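Side-chain contact in lectin-like protein (Entamoeba histolytica HM-1:IMSS-A, PDB 5ZBT), which is of unknown function but carries a legume-type (L-type) lectin-like domain resembling that of ERGIC-53 and may bind mannose: residues Lys120-Phe125 and Glu199-Pro204. Residues are numbered along the deposited sequence; the frame is centred on the assembly and turned at random.
Sequences KGIGIF and EDIDIP
Ile122 meets Ile201 and Ile203 through a single methyl group, its CD1, at one end of the beta-sandwich of this legume lectin-like domain. Ile122 belongs to strand 122-127 of one seven-stranded sheet, whereas 199-204 is part of the connection that leaves edge strand 191-198 of the other sheet and crosses to strand 207-213 of the first. The contact is wholly apolar: 109 Å² is buried in all, most of it on Ile122. CG1 of Ile122 stands trans to the carbonyl carbon (chi1 -76°), and the longer branch points to the loop. Ile201 answers tip to tip, and the two CD1 methyls meet at 3.8 Å. Its side chain is fully stretched, CG1 trans to the backbone N (chi1 177°) and CD1 trans to CA (chi2 173°), which carries CD1 well away from its own backbone, toward Ile122. Ile203 approaches differently, its side chain crossing that of Ile122 at about a right angle, with CG1 3.8 Å from Ile122 CD1.

Isoleucine suits these places because its longer branch spans the gap between strand and loop with a purely apolar surface. Leu182, on strand 181-188, touches both Ile201 and Ile203, and Val138 touches Ile122, so both sheets contribute to the apolar surroundings. Asp202, between the two isoleucines in sequence, points its carboxylate away from Ile122, and OD2 forms a salt bridge with Lys180 NZ, as befits a charged residue at the surface. Gly121 sits where the chain turns a corner, with backbone angles at which a side chain would collide with the preceding carbonyl oxygen. At Gly123 a beta carbon would run into CZ of Phe125; instead the ring of Phe125 lays one face over Gly123, whose C lies 3.8 Å from the ring plane, nearer the rim than the centre.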
loop_
_atom_site.group_PDB
_atom_site.type_symbol
_atom_site.label_atom_id
_atom_site.label_comp_id
_atom_site.label_asym_id
_atom_site.label_seq_id
_atom_site.Cartn_x
_atom_site.Cartn_y
_atom_site.Cartn_z
ATOM N N LYS A 120 -4.453 -11.358 -9.193
ATOM C CA LYS A 120 -3.785 -12.515 -8.602
ATOM C C LYS A 120 -2.643 -12.018 -7.718
ATOM O O LYS A 120 -1.654 -11.471 -8.211
ATOM C CB LYS A 120 -3.300 -13.492 -9.673
ATOM C CG LYS A 120 -2.886 -14.852 -9.109
ATOM C CD LYS A 120 -2.306 -15.774 -10.197
ATOM C CE LYS A 120 -3.373 -16.761 -10.720
ATOM N NZ LYS A 120 -3.454 -16.884 -12.220
ATOM N N GLY A 121 -2.781 -12.196 -6.423
ATOM C CA GLY A 121 -1.771 -11.736 -5.499
ATOM C C GLY A 121 -2.413 -11.278 -4.200
ATOM O O GLY A 121 -3.428 -11.827 -3.765
ATOM N N ILE A 122 -1.819 -10.233 -3.634
ATOM C CA ILE A 122 -2.125 -9.777 -2.286
ATOM C C ILE A 122 -2.414 -8.284 -2.352
ATOM O O ILE A 122 -1.664 -7.530 -2.990
ATOM C CB ILE A 122 -0.964 -10.078 -1.308
ATOM C CG1 ILE A 122 -0.943 -11.556 -0.940
ATOM C CG2 ILE A 122 -1.038 -9.244 -0.038
ATOM C CD1 ILE A 122 0.456 -12.106 -0.758
ATOM N N GLY A 123 -3.515 -7.871 -1.738
ATOM C CA GLY A 123 -3.794 -6.472 -1.481
ATOM C C GLY A 123 -3.762 -6.225 0.019
ATOM O O GLY A 123 -4.384 -6.963 0.793
ATOM N N ILE A 124 -3.009 -5.203 0.414
ATOM C CA ILE A 124 -2.939 -4.738 1.800
ATOM C C ILE A 124 -3.604 -3.370 1.836
ATOM O O ILE A 124 -3.150 -2.435 1.158
ATOM C CB ILE A 124 -1.486 -4.672 2.308
ATOM C CG1 ILE A 124 -0.788 -6.004 2.058
ATOM C CG2 ILE A 124 -1.418 -4.332 3.775
ATOM C CD1 ILE A 124 0.654 -5.862 1.706
ATOM N N PHE A 125 -4.683 -3.250 2.612
ATOM C CA PHE A 125 -5.545 -2.077 2.571
ATOM C C PHE A 125 -5.602 -1.409 3.936
ATOM O O PHE A 125 -5.692 -2.082 4.969
ATOM C CB PHE A 125 -6.971 -2.446 2.119
ATOM C CG PHE A 125 -7.019 -3.290 0.867
ATOM C CD1 PHE A 125 -6.322 -2.912 -0.274
ATOM C CD2 PHE A 125 -7.753 -4.460 0.834
ATOM C CE1 PHE A 125 -6.366 -3.685 -1.434
ATOM C CE2 PHE A 125 -7.792 -5.250 -0.318
ATOM C CZ PHE A 125 -7.099 -4.851 -1.453
ATOM N N GLU A 199 0.380 -17.265 8.194
ATOM C CA GLU A 199 1.270 -18.393 7.970
ATOM C C GLU A 199 0.957 -19.072 6.638
ATOM O O GLU A 199 -0.124 -18.912 6.063
ATOM C CB GLU A 199 1.159 -19.395 9.115
ATOM C CG GLU A 199 1.113 -18.744 10.470
ATOM C CD GLU A 199 2.493 -18.475 11.037
ATOM O OE1 GLU A 199 3.496 -18.885 10.405
ATOM O OE2 GLU A 199 2.569 -17.846 12.120
ATOM N N ASP A 200 1.941 -19.815 6.139
ATOM C CA ASP A 200 1.792 -20.643 4.938
ATOM C C ASP A 200 1.158 -19.868 3.772
ATOM O O ASP A 200 0.240 -20.333 3.093
ATOM C CB ASP A 200 1.004 -21.920 5.260
ATOM C CG ASP A 200 1.093 -22.947 4.154
ATOM O OD1 ASP A 200 2.229 -23.301 3.757
ATOM O OD2 ASP A 200 0.024 -23.399 3.675
ATOM N N ILE A 201 1.674 -18.668 3.523
ATOM C CA ILE A 201 1.215 -17.827 2.424
ATOM C C ILE A 201 2.375 -17.659 1.457
ATOM O O ILE A 201 3.511 -17.401 1.875
ATOM C CB ILE A 201 0.690 -16.468 2.924
ATOM C CG1 ILE A 201 0.277 -15.571 1.765
ATOM C CG2 ILE A 201 1.713 -15.762 3.814
ATOM C CD1 ILE A 201 -0.404 -14.289 2.257
ATOM N N ASP A 202 2.097 -17.854 0.178
ATOM C CA ASP A 202 3.100 -17.824 -0.870
ATOM C C ASP A 202 3.063 -16.482 -1.571
ATOM O O ASP A 202 1.987 -15.933 -1.810
ATOM C CB ASP A 202 2.838 -18.940 -1.873
ATOM C CG ASP A 202 3.812 -20.080 -1.730
ATOM O OD1 ASP A 202 3.593 -21.111 -2.395
ATOM O OD2 ASP A 202 4.802 -19.932 -0.974
ATOM N N ILE A 203 4.241 -15.958 -1.896
ATOM C CA ILE A 203 4.349 -14.738 -2.696
ATOM C C ILE A 203 5.248 -15.018 -3.892
ATOM O O ILE A 203 6.482 -14.985 -3.769
ATOM C CB ILE A 203 4.881 -13.551 -1.877
ATOM C CG1 ILE A 203 4.005 -13.330 -0.637
ATOM C CG2 ILE A 203 4.912 -12.300 -2.729
ATOM C CD1 ILE A 203 4.449 -12.191 0.229
ATOM N N PRO A 204 4.681 -15.289 -5.061
ATOM C CA PRO A 204 5.494 -15.441 -6.275
ATOM C C PRO A 204 6.081 -14.102 -6.693
ATOM O O PRO A 204 5.733 -13.066 -6.107
ATOM C CB PRO A 204 4.478 -15.959 -7.312
ATOM C CG PRO A 204 3.241 -16.312 -6.542
ATOM C CD PRO A 204 3.245 -15.428 -5.337
#